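Methyl-CpG-binding domain protein 3 (Homo sapiens, PDB 6CCG) binds DNA carrying methylated CpG steps through its methyl-CpG-binding domain. Local coordinates at a contact of chain A with DNA. Residues are numbered along the deposited sequence; one frame, centred on the assembly and turned at random.

A contact of chain A with DNA. Residues 24, 29, 34, 46. With nucleotides of chain B; nucleotides of chain C.
The methyl-CpG-binding domain reads a symmetrically methylated CpG step from the major groove with two arginine fingers, one for the guanine of each strand. Arg24 serves DG7 of chain B. Its CG stands anti to the carbonyl carbon (chi1 -64°) and the chain runs extended to NE. The guanidinium meets the Hoogsteen edge end-on, nearly in its own plane. Arg24 NH1 gives a hydrogen bond to N7 of DG7 of chain B at 2.8 Å. Arg24 NH2 gives one to O6 of the same base.

Asp34, on strand 33-38, holds this group from the side. Asp34 OD2 takes the hydrogen of Arg24 NE in a salt bridge of 2.8 Å, and Asp34 OD1 takes one from Arg24 NH2. Both oxygens use their syn lone pairs, so the carboxylate lies at the guanidinium edge and fixes its rotation. Ser29 OG accepts from NH1 and donates to the phosphate oxygen OP2 of DG7 of chain B at 2.7 Å. The Ser29 backbone N also binds OP2.

C5 of 5CM6 of chain B lies over one face of the Arg24 guanidinium, offset toward its rim. C5A, the methyl carbon of 5CM6 of chain B, sits 3.7 Å from Arg24 CZ. Asp34 OD2 also packs against this methyl.

Arg46 approaches the other strand. Its CG takes the crowded position between backbone N and carbonyl carbon (chi1 65°), before an extended chain. Here the pairing is reversed: Arg46 NH1 binds O6 of DG7 of chain C at 2.7 Å, while NH2 binds N7. NH1 also lies over the ring face of 5CM6 of chain C, a cation-pi contact. CG and CD pass alongside that base's methyl group. Two linked waters run from Asp34 OD1 to Arg46 NH1. The water on OD1 also meets N4 of 5CM6 of chain C, and the one on NH1 meets N4 of 5CM6 of chain B.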
loop_
_atom_site.group_PDB
_atom_site.type_symbol
_atom_site.label_atom_id
_atom_site.label_comp_id
_atom_site.label_asym_id
_atom_site.label_seq_id
_atom_site.Cartn_x
_atom_site.Cartn_y
_atom_site.Cartn_z
ATOM N N ARG A 24 -7.087 -11.645 5.667
ATOM C CA ARG A 24 -8.342 -11.798 6.430
ATOM C C ARG A 24 -8.419 -13.177 7.067
ATOM O O ARG A 24 -8.126 -14.175 6.409
ATOM C CB ARG A 24 -9.539 -11.560 5.518
ATOM C CG ARG A 24 -9.584 -10.132 4.997
ATOM C CD ARG A 24 -10.748 -9.938 4.091
ATOM N NE ARG A 24 -10.739 -8.604 3.498
ATOM C CZ ARG A 24 -11.806 -7.983 2.982
ATOM N NH1 ARG A 24 -13.026 -8.554 2.980
ATOM N NH2 ARG A 24 -11.665 -6.784 2.473
ATOM N N SER A 29 -14.524 -13.981 2.701
ATOM C CA SER A 29 -13.285 -13.501 2.103
ATOM C C SER A 29 -12.031 -13.915 2.919
ATOM O O SER A 29 -10.951 -13.389 2.695
ATOM C CB SER A 29 -13.394 -11.979 1.974
ATOM O OG SER A 29 -13.550 -11.363 3.268
ATOM N N ASP A 34 -5.745 -7.846 2.252
ATOM C CA ASP A 34 -5.866 -6.378 2.150
ATOM C C ASP A 34 -4.464 -5.791 2.186
ATOM O O ASP A 34 -3.595 -6.256 2.958
ATOM C CB ASP A 34 -6.688 -5.807 3.308
ATOM C CG ASP A 34 -8.103 -6.299 3.288
ATOM O OD1 ASP A 34 -8.889 -5.862 2.409
ATOM O OD2 ASP A 34 -8.420 -7.169 4.139
ATOM N N ARG A 46 -5.697 3.008 2.251
ATOM C CA ARG A 46 -6.271 1.775 1.803
ATOM C C ARG A 46 -6.773 1.747 0.344
ATOM O O ARG A 46 -7.368 0.754 -0.082
ATOM C CB ARG A 46 -7.340 1.327 2.789
ATOM C CG ARG A 46 -8.534 2.202 2.897
ATOM C CD ARG A 46 -9.525 1.622 3.862
ATOM N NE ARG A 46 -10.820 2.319 3.731
ATOM C CZ ARG A 46 -12.019 1.745 3.761
ATOM N NH1 ARG A 46 -12.140 0.425 3.862
ATOM N NH2 ARG A 46 -13.119 2.509 3.653
ATOM P P DG B 5 -7.758 -6.640 12.352
ATOM O OP1 DG B 5 -7.436 -7.776 13.249
ATOM O OP2 DG B 5 -6.798 -6.248 11.276
ATOM O "O5'" DG B 5 -9.171 -6.911 11.676
ATOM C "C5'" DG B 5 -10.282 -7.318 12.477
ATOM C "C4'" DG B 5 -11.495 -7.534 11.609
ATOM O "O4'" DG B 5 -11.969 -6.254 11.124
ATOM C "C3'" DG B 5 -11.283 -8.394 10.362
ATOM O "O3'" DG B 5 -12.389 -9.268 10.275
ATOM C "C2'" DG B 5 -11.359 -7.396 9.221
ATOM C "C1'" DG B 5 -12.328 -6.391 9.771
ATOM N N9 DG B 5 -12.269 -5.074 9.160
ATOM C C8 DG B 5 -11.141 -4.377 8.801
ATOM N N7 DG B 5 -11.405 -3.208 8.289
ATOM C C5 DG B 5 -12.789 -3.125 8.313
ATOM C C6 DG B 5 -13.652 -2.095 7.873
ATOM O O6 DG B 5 -13.353 -1.002 7.382
ATOM N N1 DG B 5 -14.990 -2.418 8.089
ATOM C C2 DG B 5 -15.439 -3.599 8.637
ATOM N N2 DG B 5 -16.768 -3.734 8.758
ATOM N N3 DG B 5 -14.641 -4.568 9.053
ATOM C C4 DG B 5 -13.337 -4.269 8.855
ATOM N N1 5CM B 6 -14.658 -6.498 6.198
ATOM C C2 5CM B 6 -15.389 -5.362 5.716
ATOM N N3 5CM B 6 -14.737 -4.275 5.206
ATOM C C4 5CM B 6 -13.379 -4.236 5.144
ATOM C C5 5CM B 6 -12.599 -5.396 5.636
ATOM C C5A 5CM B 6 -11.084 -5.463 5.622
ATOM C C6 5CM B 6 -13.287 -6.493 6.144
ATOM O O2 5CM B 6 -16.632 -5.291 5.714
ATOM N N4 5CM B 6 -12.802 -3.127 4.635
ATOM C "C1'" 5CM B 6 -15.369 -7.661 6.741
ATOM C "C2'" 5CM B 6 -15.635 -8.671 5.649
ATOM C "C3'" 5CM B 6 -15.465 -10.019 6.257
ATOM C "C4'" 5CM B 6 -15.253 -9.676 7.714
ATOM O "O4'" 5CM B 6 -14.644 -8.382 7.726
ATOM O "O3'" 5CM B 6 -16.658 -10.778 6.221
ATOM C "C5'" 5CM B 6 -14.438 -10.687 8.439
ATOM O "O5'" 5CM B 6 -13.072 -10.405 8.233
ATOM P P 5CM B 6 -12.261 -10.644 9.554
ATOM O OP1 5CM B 6 -13.067 -11.619 10.327
ATOM O OP2 5CM B 6 -10.790 -10.902 9.248
ATOM P P DG B 7 -17.241 -11.395 4.868
ATOM O OP1 DG B 7 -18.113 -12.552 5.280
ATOM O OP2 DG B 7 -16.146 -11.638 3.900
ATOM O "O5'" DG B 7 -18.244 -10.268 4.353
ATOM C "C5'" DG B 7 -19.350 -9.822 5.170
ATOM C "C4'" DG B 7 -20.128 -8.736 4.463
ATOM O "O4'" DG B 7 -19.253 -7.598 4.202
ATOM C "C3'" DG B 7 -20.695 -9.139 3.107
ATOM O "O3'" DG B 7 -21.985 -8.521 2.937
ATOM C "C2'" DG B 7 -19.648 -8.628 2.131
ATOM C "C1'" DG B 7 -19.141 -7.359 2.805
ATOM N N9 DG B 7 -17.741 -7.009 2.543
ATOM C C8 DG B 7 -16.664 -7.837 2.738
ATOM N N7 DG B 7 -15.518 -7.249 2.525
ATOM C C5 DG B 7 -15.855 -5.953 2.178
ATOM C C6 DG B 7 -15.033 -4.878 1.772
ATOM O O6 DG B 7 -13.799 -4.845 1.694
ATOM N N1 DG B 7 -15.783 -3.743 1.469
ATOM C C2 DG B 7 -17.158 -3.668 1.532
ATOM N N2 DG B 7 -17.709 -2.488 1.193
ATOM N N3 DG B 7 -17.939 -4.683 1.874
ATOM C C4 DG B 7 -17.225 -5.781 2.197
ATOM N N1 5CM C 6 -14.208 0.840 0.148
ATOM C C2 5CM C 6 -14.871 -0.395 0.387
ATOM N N3 5CM C 6 -14.209 -1.524 0.725
ATOM C C4 5CM C 6 -12.857 -1.493 0.804
ATOM C C5 5CM C 6 -12.160 -0.246 0.533
ATOM C C5A 5CM C 6 -10.665 -0.140 0.618
ATOM C C6 5CM C 6 -12.893 0.881 0.211
ATOM O O2 5CM C 6 -16.071 -0.448 0.314
ATOM N N4 5CM C 6 -12.187 -2.573 1.117
ATOM C "C1'" 5CM C 6 -15.021 2.060 -0.185
ATOM C "C2'" 5CM C 6 -14.688 3.387 0.565
ATOM C "C3'" 5CM C 6 -15.481 4.373 -0.256
ATOM C "C4'" 5CM C 6 -15.455 3.767 -1.649
ATOM O "O4'" 5CM C 6 -14.965 2.388 -1.550
ATOM O "O3'" 5CM C 6 -16.858 4.370 0.076
ATOM C "C5'" 5CM C 6 -14.601 4.532 -2.634
ATOM O "O5'" 5CM C 6 -13.320 4.704 -2.097
ATOM P P 5CM C 6 -12.145 5.299 -2.997
ATOM O OP1 5CM C 6 -12.511 6.731 -3.403
ATOM O OP2 5CM C 6 -10.866 5.069 -2.268
ATOM P P DG C 7 -17.509 5.451 1.017
ATOM O OP1 DG C 7 -17.935 6.582 0.193
ATOM O OP2 DG C 7 -16.649 5.657 2.180
ATOM O "O5'" DG C 7 -18.791 4.687 1.572
ATOM C "C5'" DG C 7 -19.724 4.037 0.700
ATOM C "C4'" DG C 7 -20.535 3.037 1.492
ATOM O "O4'" DG C 7 -19.751 1.842 1.760
ATOM C "C3'" DG C 7 -21.004 3.543 2.854
ATOM O "O3'" DG C 7 -22.289 2.984 3.063
ATOM C "C2'" DG C 7 -19.966 2.993 3.813
ATOM C "C1'" DG C 7 -19.559 1.671 3.163
ATOM N N9 DG C 7 -18.170 1.267 3.364
ATOM C C8 DG C 7 -17.061 2.020 3.076
ATOM N N7 DG C 7 -15.942 1.392 3.303
ATOM C C5 DG C 7 -16.333 0.131 3.716
ATOM C C6 DG C 7 -15.552 -0.983 4.103
ATOM O O6 DG C 7 -14.315 -1.085 4.136
ATOM N N1 DG C 7 -16.346 -2.047 4.505
ATOM C C2 DG C 7 -17.720 -2.055 4.496
ATOM N N2 DG C 7 -18.307 -3.193 4.889
ATOM N N3 DG C 7 -18.462 -1.017 4.136
ATOM C C4 DG C 7 -17.706 0.035 3.763
HETATM O O HOH W 1 -9.056 -2.934 2.027
HETATM O O HOH W 2 -10.293 -1.883 4.268
#